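Putative OmpA family lipoprotein (Burkholderia cenocepacia, PDB 5LKW) binds diaminopimelic acid, a peptidoglycan component, through its OmpA-like domain and probably acts in the Tol-Pal system to maintain outer membrane integrity. Local coordinates at residues 48-53 against 116-121; 25-30 against 74-79. All blocks are in the same frame, centred on the assembly; numbering follows the deposited sequence.

Interaction 1: residues 48-53 against 116-121; sequences RHVLIQ and ADLVYQ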
ATOM      1  N   ARG A  48      -6.980 -11.053 -11.643  1.00 39.38           N
ATOM      2  CA  ARG A  48      -6.114  -9.943 -11.211  1.00 38.15           C
ATOM      3  C   ARG A  48      -5.436 -10.150  -9.874  1.00 36.86           C
ATOM      4  O   ARG A  48      -6.084 -10.371  -8.874  1.00 35.84           O
ATOM      5  CB  ARG A  48      -6.891  -8.627 -11.166  1.00 38.37           C
ATOM      6  CG  ARG A  48      -6.932  -7.929 -12.477  1.00 39.44           C
ATOM      7  CD  ARG A  48      -5.503  -7.552 -12.879  1.00 44.56           C
ATOM      8  NE  ARG A  48      -5.508  -6.695 -14.055  1.00 46.83           N
ATOM      9  CZ  ARG A  48      -4.419  -6.266 -14.682  1.00 47.69           C
ATOM     10  NH1 ARG A  48      -3.202  -6.590 -14.247  1.00 49.78           N
ATOM     11  NH2 ARG A  48      -4.559  -5.484 -15.731  1.00 48.29           N
ATOM     12  N   HIS A  49      -4.112 -10.037  -9.895  1.00 36.35           N
ATOM     13  CA  HIS A  49      -3.282 -10.118  -8.720  1.00 36.36           C
ATOM     14  C   HIS A  49      -2.597  -8.765  -8.408  1.00 35.15           C
ATOM     15  O   HIS A  49      -2.150  -8.060  -9.309  1.00 35.26           O
ATOM     16  CB  HIS A  49      -2.272 -11.243  -8.888  1.00 36.76           C
ATOM     17  CG  HIS A  49      -2.863 -12.604  -8.666  1.00 39.84           C
ATOM     18  ND1 HIS A  49      -4.027 -13.021  -9.281  1.00 43.65           N
ATOM     19  CD2 HIS A  49      -2.463 -13.634  -7.882  1.00 40.53           C
ATOM     20  CE1 HIS A  49      -4.313 -14.253  -8.900  1.00 42.19           C
ATOM     21  NE2 HIS A  49      -3.373 -14.651  -8.058  1.00 43.04           N
ATOM     22  N   VAL A  50      -2.525  -8.429  -7.125  1.00 33.11           N
ATOM     23  CA  VAL A  50      -1.954  -7.153  -6.702  1.00 31.85           C
ATOM     24  C   VAL A  50      -0.873  -7.486  -5.685  1.00 30.89           C
ATOM     25  O   VAL A  50      -1.061  -8.310  -4.799  1.00 31.11           O
ATOM     26  CB  VAL A  50      -3.041  -6.184  -6.114  1.00 31.30           C
ATOM     27  CG1 VAL A  50      -3.670  -6.736  -4.833  1.00 33.44           C
ATOM     28  CG2 VAL A  50      -2.493  -4.798  -5.864  1.00 31.27           C
ATOM     29  N   LEU A  51       0.275  -6.847  -5.847  1.00 28.70           N
ATOM     30  CA  LEU A  51       1.318  -6.922  -4.865  1.00 27.00           C
ATOM     31  C   LEU A  51       1.212  -5.680  -4.008  1.00 25.19           C
ATOM     32  O   LEU A  51       1.244  -4.576  -4.528  1.00 25.99           O
ATOM     33  CB  LEU A  51       2.668  -6.927  -5.568  1.00 25.48           C
ATOM     34  CG  LEU A  51       3.883  -7.111  -4.697  1.00 25.91           C
ATOM     35  CD1 LEU A  51       4.000  -8.554  -4.161  1.00 29.07           C
ATOM     36  CD2 LEU A  51       5.120  -6.721  -5.569  1.00 25.80           C
ATOM     37  N   ILE A  52       1.137  -5.851  -2.696  1.00 24.13           N
ATOM     38  CA  ILE A  52       1.017  -4.690  -1.810  1.00 21.93           C
ATOM     39  C   ILE A  52       2.361  -4.540  -1.109  1.00 21.70           C
ATOM     40  O   ILE A  52       2.709  -5.364  -0.297  1.00 21.78           O
ATOM     41  CB  ILE A  52      -0.123  -4.884  -0.742  1.00 23.45           C
ATOM     42  CG1 ILE A  52      -1.528  -5.007  -1.390  1.00 21.37           C
ATOM     43  CG2 ILE A  52      -0.146  -3.732   0.307  1.00 16.75           C
ATOM     44  CD1 ILE A  52      -2.431  -5.818  -0.447  1.00 19.15           C
ATOM     45  N   GLN A  53       3.102  -3.480  -1.440  1.00 21.97           N
ATOM     46  CA  GLN A  53       4.462  -3.194  -0.948  1.00 21.03           C
ATOM     47  C   GLN A  53       4.442  -2.058   0.108  1.00 20.77           C
ATOM     48  O   GLN A  53       4.079  -0.907  -0.207  1.00 20.40           O
ATOM     49  CB  GLN A  53       5.349  -2.702  -2.089  1.00 21.62           C
ATOM     50  CG  GLN A  53       5.398  -3.562  -3.336  1.00 24.65           C
ATOM     51  CD  GLN A  53       6.511  -3.115  -4.253  1.00 23.95           C
ATOM     52  OE1 GLN A  53       6.526  -1.976  -4.717  1.00 28.24           O
ATOM     53  NE2 GLN A  53       7.456  -4.006  -4.511  1.00 30.04           N
ATOM     54  N   ALA A 116       2.346   2.644   1.375  1.00 15.78           N
ATOM     55  CA  ALA A 116       2.104   1.293   0.827  1.00 15.46           C
ATOM     56  C   ALA A 116       1.524   1.434  -0.536  1.00 16.11           C
ATOM     57  O   ALA A 116       0.560   2.205  -0.696  1.00 14.54           O
ATOM     58  CB  ALA A 116       1.102   0.466   1.755  1.00 13.36           C
ATOM     59  N   ASP A 117       2.100   0.702  -1.518  1.00 17.20           N
ATOM     60  CA  ASP A 117       1.635   0.747  -2.895  1.00 18.97           C
ATOM     61  C   ASP A 117       0.962  -0.564  -3.316  1.00 19.93           C
ATOM     62  O   ASP A 117       1.496  -1.668  -3.064  1.00 17.90           O
ATOM     63  CB  ASP A 117       2.796   0.994  -3.905  1.00 19.00           C
ATOM     64  CG  ASP A 117       3.615   2.239  -3.597  1.00 18.12           C
ATOM     65  OD1 ASP A 117       3.022   3.305  -3.262  1.00 18.12           O
ATOM     66  OD2 ASP A 117       4.869   2.145  -3.743  1.00 17.31           O
ATOM     67  N   LEU A 118      -0.122  -0.390  -4.086  1.00 21.34           N
ATOM     68  CA  LEU A 118      -0.830  -1.480  -4.741  1.00 22.94           C
ATOM     69  C   LEU A 118      -0.146  -1.638  -6.066  1.00 23.80           C
ATOM     70  O   LEU A 118      -0.253  -0.751  -6.921  1.00 23.68           O
ATOM     71  CB  LEU A 118      -2.325  -1.119  -4.918  1.00 22.26           C
ATOM     72  CG  LEU A 118      -3.304  -1.156  -3.711  1.00 24.30           C
ATOM     73  CD1 LEU A 118      -3.009  -0.173  -2.703  1.00 26.96           C
ATOM     74  CD2 LEU A 118      -4.725  -0.835  -4.161  1.00 24.20           C
ATOM     75  N   VAL A 119       0.578  -2.750  -6.246  1.00 24.68           N
ATOM     76  CA  VAL A 119       1.310  -2.940  -7.517  1.00 25.47           C
ATOM     77  C   VAL A 119       0.635  -4.089  -8.311  1.00 27.69           C
ATOM     78  O   VAL A 119       0.737  -5.266  -7.970  1.00 27.21           O
ATOM     79  CB  VAL A 119       2.809  -3.183  -7.274  1.00 25.74           C
ATOM     80  CG1 VAL A 119       3.595  -3.197  -8.614  1.00 24.57           C
ATOM     81  CG2 VAL A 119       3.406  -2.132  -6.213  1.00 23.88           C
ATOM     82  N   TYR A 120      -0.088  -3.715  -9.350  1.00 29.65           N
ATOM     83  CA  TYR A 120      -0.986  -4.651  -9.999  1.00 32.46           C
ATOM     84  C   TYR A 120      -0.136  -5.431 -10.959  1.00 34.30           C
ATOM     85  O   TYR A 120       0.631  -4.824 -11.729  1.00 34.11           O
ATOM     86  CB  TYR A 120      -2.102  -3.896 -10.696  1.00 31.24           C
ATOM     87  CG  TYR A 120      -3.305  -3.622  -9.801  1.00 32.37           C
ATOM     88  CD1 TYR A 120      -4.231  -4.647  -9.521  1.00 31.32           C
ATOM     89  CD2 TYR A 120      -3.525  -2.350  -9.229  1.00 29.34           C
ATOM     90  CE1 TYR A 120      -5.338  -4.423  -8.715  1.00 32.05           C
ATOM     91  CE2 TYR A 120      -4.646  -2.095  -8.428  1.00 31.02           C
ATOM     92  CZ  TYR A 120      -5.571  -3.159  -8.173  1.00 32.76           C
ATOM     93  OH  TYR A 120      -6.731  -3.010  -7.404  1.00 27.72           O
ATOM     94  N   GLN A 121      -0.227  -6.763 -10.842  1.00 36.98           N
ATOM     95  CA  GLN A 121       0.581  -7.730 -11.619  1.00 39.15           C
ATOM     96  C   GLN A 121       0.111  -7.870 -13.064  1.00 40.89           C
ATOM     97  O   GLN A 121      -1.100  -7.822 -13.352  1.00 40.23           O
ATOM     98  CB  GLN A 121       0.587  -9.147 -10.973  1.00 39.18           C
ATOM     99  CG  GLN A 121       1.309  -9.258  -9.623  1.00 39.11           C
ATOM    100  CD  GLN A 121       2.608  -8.463  -9.607  1.00 41.61           C
ATOM    101  OE1 GLN A 121       2.613  -7.285  -9.236  1.00 42.28           O
ATOM    102  NE2 GLN A 121       3.716  -9.098 -10.030  1.00 39.38           N
TER
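Residues Val50 to Gln53 run antiparallel to Ala116 to Tyr120, their axes at 154°, and the backbones are laced by paired hydrogen bonds at Leu51/Val119 and Gln53/Asp117, the shortest from Val119 N to Leu51 O at 2.6 Å. Gln121 N to His49 O extends the ladder by one more bond. Between these rungs sit the non-hydrogen-bonded pairs, Val50 with Tyr120 and Ile52 with Leu118, whose side chains share one face of the sheet. There Val50 places CG2 anti to its backbone N, and this methyl lies over the middle of the Tyr120 ring, 3.9 Å from its centroid and 6° off the normal, a CH-pi contact. The same CG2 reaches Leu118 CB at 3.8 Å. On the other face, Leu51 CB meets Val119 CB at 4.1 Å, and Gln53 crosses Val119 obliquely, its OE1 3.5 Å from Val119 CG2. Asp117 turns its carboxylate to Arg115, in a salt bridge, and to the Ser17 hydroxyl. Helices 32-44 and 62-82 pack on the face carrying Val50, Ile52 and Leu118, as in the alpha/beta sandwich of OmpA-like domains, where this antiparallel pair forms the middle of the sheet.

Interaction 2: residues 25-30 against 74-79; sequences YSVKDE and EAVRRA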
ATOM      1  N   TYR A  25       1.191   1.916  11.418  1.00 20.97           N
ATOM      2  CA  TYR A  25       0.562   1.154  10.354  1.00 20.16           C
ATOM      3  C   TYR A  25      -0.946   1.228  10.318  1.00 21.39           C
ATOM      4  O   TYR A  25      -1.539   0.361   9.696  1.00 22.50           O
ATOM      5  CB  TYR A  25       1.049  -0.300  10.311  1.00 21.16           C
ATOM      6  CG  TYR A  25       0.871  -1.045  11.610  1.00 22.95           C
ATOM      7  CD1 TYR A  25      -0.279  -1.789  11.858  1.00 23.59           C
ATOM      8  CD2 TYR A  25       1.859  -1.016  12.581  1.00 24.76           C
ATOM      9  CE1 TYR A  25      -0.458  -2.471  13.077  1.00 27.92           C
ATOM     10  CE2 TYR A  25       1.701  -1.688  13.784  1.00 30.91           C
ATOM     11  CZ  TYR A  25       0.543  -2.428  14.030  1.00 30.08           C
ATOM     12  OH  TYR A  25       0.409  -3.106  15.229  1.00 31.75           O
ATOM     13  N   SER A  26      -1.579   2.249  10.945  1.00 21.78           N
ATOM     14  CA  SER A  26      -3.039   2.425  10.823  1.00 21.58           C
ATOM     15  C   SER A  26      -3.416   2.968   9.460  1.00 21.02           C
ATOM     16  O   SER A  26      -2.927   4.043   9.056  1.00 20.32           O
ATOM     17  CB  SER A  26      -3.603   3.434  11.818  1.00 22.22           C
ATOM     18  OG  SER A  26      -3.079   3.181  13.106  1.00 31.30           O
ATOM     19  N   VAL A  27      -4.363   2.310   8.830  1.00 19.50           N
ATOM     20  CA  VAL A  27      -4.952   2.792   7.584  1.00 20.60           C
ATOM     21  C   VAL A  27      -6.052   3.720   7.988  1.00 21.53           C
ATOM     22  O   VAL A  27      -7.073   3.278   8.481  1.00 23.91           O
ATOM     23  CB  VAL A  27      -5.501   1.656   6.674  1.00 19.43           C
ATOM     24  CG1 VAL A  27      -6.219   2.212   5.453  1.00 17.05           C
ATOM     25  CG2 VAL A  27      -4.393   0.777   6.266  1.00 17.96           C
ATOM     26  N   LYS A  28      -5.808   5.017   7.841  1.00 22.98           N
ATOM     27  CA  LYS A  28      -6.796   6.030   8.269  1.00 23.70           C
ATOM     28  C   LYS A  28      -8.160   5.907   7.513  1.00 24.43           C
ATOM     29  O   LYS A  28      -8.213   5.437   6.354  1.00 24.06           O
ATOM     30  CB  LYS A  28      -6.215   7.417   8.108  1.00 24.15           C
ATOM     31  CG  LYS A  28      -5.068   7.755   9.055  1.00 25.86           C
ATOM     32  CD  LYS A  28      -4.583   9.139   8.695  1.00 38.20           C
ATOM     33  CE  LYS A  28      -3.040   9.248   8.658  1.00 41.35           C
ATOM     34  NZ  LYS A  28      -2.618  10.628   8.193  1.00 44.63           N
ATOM     35  N   ASP A  29      -9.226   6.353   8.186  1.00 24.17           N
ATOM     36  CA  ASP A  29     -10.604   6.292   7.722  1.00 25.40           C
ATOM     37  C   ASP A  29     -10.782   6.867   6.326  1.00 23.32           C
ATOM     38  O   ASP A  29     -11.571   6.318   5.539  1.00 21.84           O
ATOM     39  CB  ASP A  29     -11.532   7.061   8.695  1.00 26.64           C
ATOM     40  CG  ASP A  29     -11.985   6.219   9.886  1.00 32.79           C
ATOM     41  OD1 ASP A  29     -11.812   4.976   9.869  1.00 37.43           O
ATOM     42  OD2 ASP A  29     -12.527   6.818  10.849  1.00 41.08           O
ATOM     43  N   GLU A  30     -10.027   7.935   6.020  1.00 22.99           N
ATOM     44  CA  GLU A  30     -10.096   8.621   4.713  1.00 21.80           C
ATOM     45  C   GLU A  30      -9.832   7.634   3.582  1.00 21.01           C
ATOM     46  O   GLU A  30     -10.239   7.864   2.485  1.00 21.40           O
ATOM     47  CB  GLU A  30      -9.087   9.783   4.595  1.00 22.45           C
ATOM     48  CG  GLU A  30      -7.631   9.303   4.722  1.00 19.83           C
ATOM     49  CD  GLU A  30      -6.660  10.455   4.898  1.00 23.53           C
ATOM     50  OE1 GLU A  30      -6.651  11.087   5.971  1.00 21.94           O
ATOM     51  OE2 GLU A  30      -5.902  10.718   3.959  1.00 20.60           O
ATOM     52  N   GLU A  74       0.175  -5.256   5.318  1.00 20.37           N
ATOM     53  CA  GLU A  74      -0.789  -6.196   5.906  1.00 22.31           C
ATOM     54  C   GLU A  74      -2.046  -5.470   6.312  1.00 22.70           C
ATOM     55  O   GLU A  74      -3.159  -5.953   6.027  1.00 23.06           O
ATOM     56  CB  GLU A  74      -0.185  -6.987   7.077  1.00 22.35           C
ATOM     57  CG  GLU A  74       0.819  -8.060   6.597  1.00 27.80           C
ATOM     58  CD  GLU A  74       1.495  -8.869   7.723  1.00 33.73           C
ATOM     59  OE1 GLU A  74       1.465  -8.445   8.917  1.00 31.76           O
ATOM     60  OE2 GLU A  74       2.097  -9.916   7.368  1.00 34.36           O
ATOM     61  N   ALA A  75      -1.866  -4.284   6.927  1.00 21.54           N
ATOM     62  CA  ALA A  75      -2.952  -3.340   7.149  1.00 20.04           C
ATOM     63  C   ALA A  75      -3.810  -3.046   5.879  1.00 20.19           C
ATOM     64  O   ALA A  75      -5.035  -3.009   5.948  1.00 20.11           O
ATOM     65  CB  ALA A  75      -2.413  -2.049   7.815  1.00 19.68           C
ATOM     66  N   VAL A  76      -3.179  -2.856   4.716  1.00 20.36           N
ATOM     67  CA  VAL A  76      -3.894  -2.604   3.457  1.00 19.73           C
ATOM     68  C   VAL A  76      -4.597  -3.901   2.940  1.00 22.13           C
ATOM     69  O   VAL A  76      -5.765  -3.876   2.547  1.00 23.34           O
ATOM     70  CB  VAL A  76      -2.931  -2.048   2.379  1.00 20.31           C
ATOM     71  CG1 VAL A  76      -3.624  -1.953   1.015  1.00 19.39           C
ATOM     72  CG2 VAL A  76      -2.287  -0.665   2.818  1.00 17.32           C
ATOM     73  N   ARG A  77      -3.862  -4.987   2.913  1.00 23.08           N
ATOM     74  CA  ARG A  77      -4.397  -6.336   2.554  1.00 25.07           C
ATOM     75  C   ARG A  77      -5.607  -6.660   3.421  1.00 24.11           C
ATOM     76  O   ARG A  77      -6.677  -6.976   2.911  1.00 25.21           O
ATOM     77  CB  ARG A  77      -3.295  -7.419   2.673  1.00 24.52           C
ATOM     78  CG  ARG A  77      -3.769  -8.873   2.264  1.00 26.16           C
ATOM     79  CD  ARG A  77      -2.846  -9.960   2.781  1.00 29.07           C
ATOM     80  NE  ARG A  77      -2.938  -9.949   4.239  1.00 31.08           N
ATOM     81  CZ  ARG A  77      -2.041 -10.436   5.092  1.00 30.87           C
ATOM     82  NH1 ARG A  77      -0.923 -11.025   4.670  1.00 31.40           N
ATOM     83  NH2 ARG A  77      -2.277 -10.309   6.397  1.00 31.23           N
ATOM     84  N   ARG A  78      -5.457  -6.483   4.731  1.00 24.52           N
ATOM     85  CA  ARG A  78      -6.527  -6.725   5.680  1.00 25.82           C
ATOM     86  C   ARG A  78      -7.777  -5.892   5.393  1.00 26.77           C
ATOM     87  O   ARG A  78      -8.915  -6.409   5.402  1.00 26.12           O
ATOM     88  CB  ARG A  78      -6.008  -6.460   7.100  1.00 25.77           C
ATOM     89  CG  ARG A  78      -7.088  -6.143   8.115  1.00 28.90           C
ATOM     90  CD  ARG A  78      -6.581  -6.329   9.549  1.00 29.15           C
ATOM     91  NE  ARG A  78      -5.859  -5.148   9.995  1.00 35.77           N
ATOM     92  CZ  ARG A  78      -4.532  -5.056  10.128  1.00 37.21           C
ATOM     93  NH1 ARG A  78      -3.731  -6.088   9.859  1.00 35.38           N
ATOM     94  NH2 ARG A  78      -4.006  -3.904  10.537  1.00 37.85           N
ATOM     95  N   ALA A  79      -7.589  -4.595   5.144  1.00 27.30           N
ATOM     96  CA  ALA A  79      -8.707  -3.718   4.761  1.00 27.94           C
ATOM     97  C   ALA A  79      -9.380  -4.183   3.495  1.00 27.81           C
ATOM     98  O   ALA A  79     -10.585  -4.013   3.343  1.00 27.72           O
ATOM     99  CB  ALA A  79      -8.234  -2.260   4.566  1.00 28.13           C
TER
HETATM  100  O   HOH W   1      -3.784  -1.215  10.965  1.00 20.51           O
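Val27 and Ala75 make the apolar centre of this contact, where the loop that leads from strand 17-19 to helix 32-44 lies against helix 62-82. With CG2 set anti to its own carbonyl carbon and beside the backbone N, Val27 puts that one methyl against the helix: it meets Ala75 CB at 3.8 Å and, more loosely, Val76 CG2 at 4.3 Å. The small side chain of Ala75 lets the loop backbone come close as well, and the Tyr25 carbonyl oxygen sits 3.2 Å from Ala75 CB, a polar atom against a methyl.

The polar part of the contact runs through water. No direct hydrogen bond joins the two segments; instead a water molecule donates to Tyr25 O at 3.0 Å and accepts a weak bond from Arg78 NH2 at 2.7 Å, lying in the plane of the guanidinium at its edge. The Tyr25 carbonyl therefore has the Ala75 methyl and this water as neighbours.

Among the flat groups, the Arg78 guanidinium folds back over its own helix, with Ala75 CA lying 3.5 Å from the guanidinium plane, offset toward the rim. It comes to the Tyr25 ring edge to edge, NH2 4.5 Å from CD1, with no stacking of the two planes. The Tyr25 side chain also touches Lys71 and Arg72 of the same helix, and Arg72 belongs to the diaminopimelic acid pocket. Farther along the loop, Lys28 forms a salt bridge with Asp21, another residue of that pocket.

A valine methyl on an alanine, helped by one water, makes a small and mostly apolar contact; with no direct hydrogen bond across it, what joins these two segments is methyl packing, with a water bridge whose arginine side is weak.

How the interactions relate
Both contacts are partly buried. In interaction 1 Val50, Ile52, Ala116 and Leu118 are buried while His49 and Gln121 are exposed; in interaction 2 Ala75 and Val76 are buried and Arg78 is exposed. Their chemistry differs: interaction 1 ties two strand backbones directly to each other, whereas in interaction 2 a loop without regular structure meets a helix through a few methyls and a water. The two touch through helix 62-82, which follows strand 50-55 in the chain. Ile52 CD1 packs on Arg77 CB at 3.6 Å. Val76, part of interaction 2, also packs on Ile52 and Ala116 of interaction 1, its CG2 3.7 Å from Ala116 CB, so one helix side chain touches both the loop and the sheet.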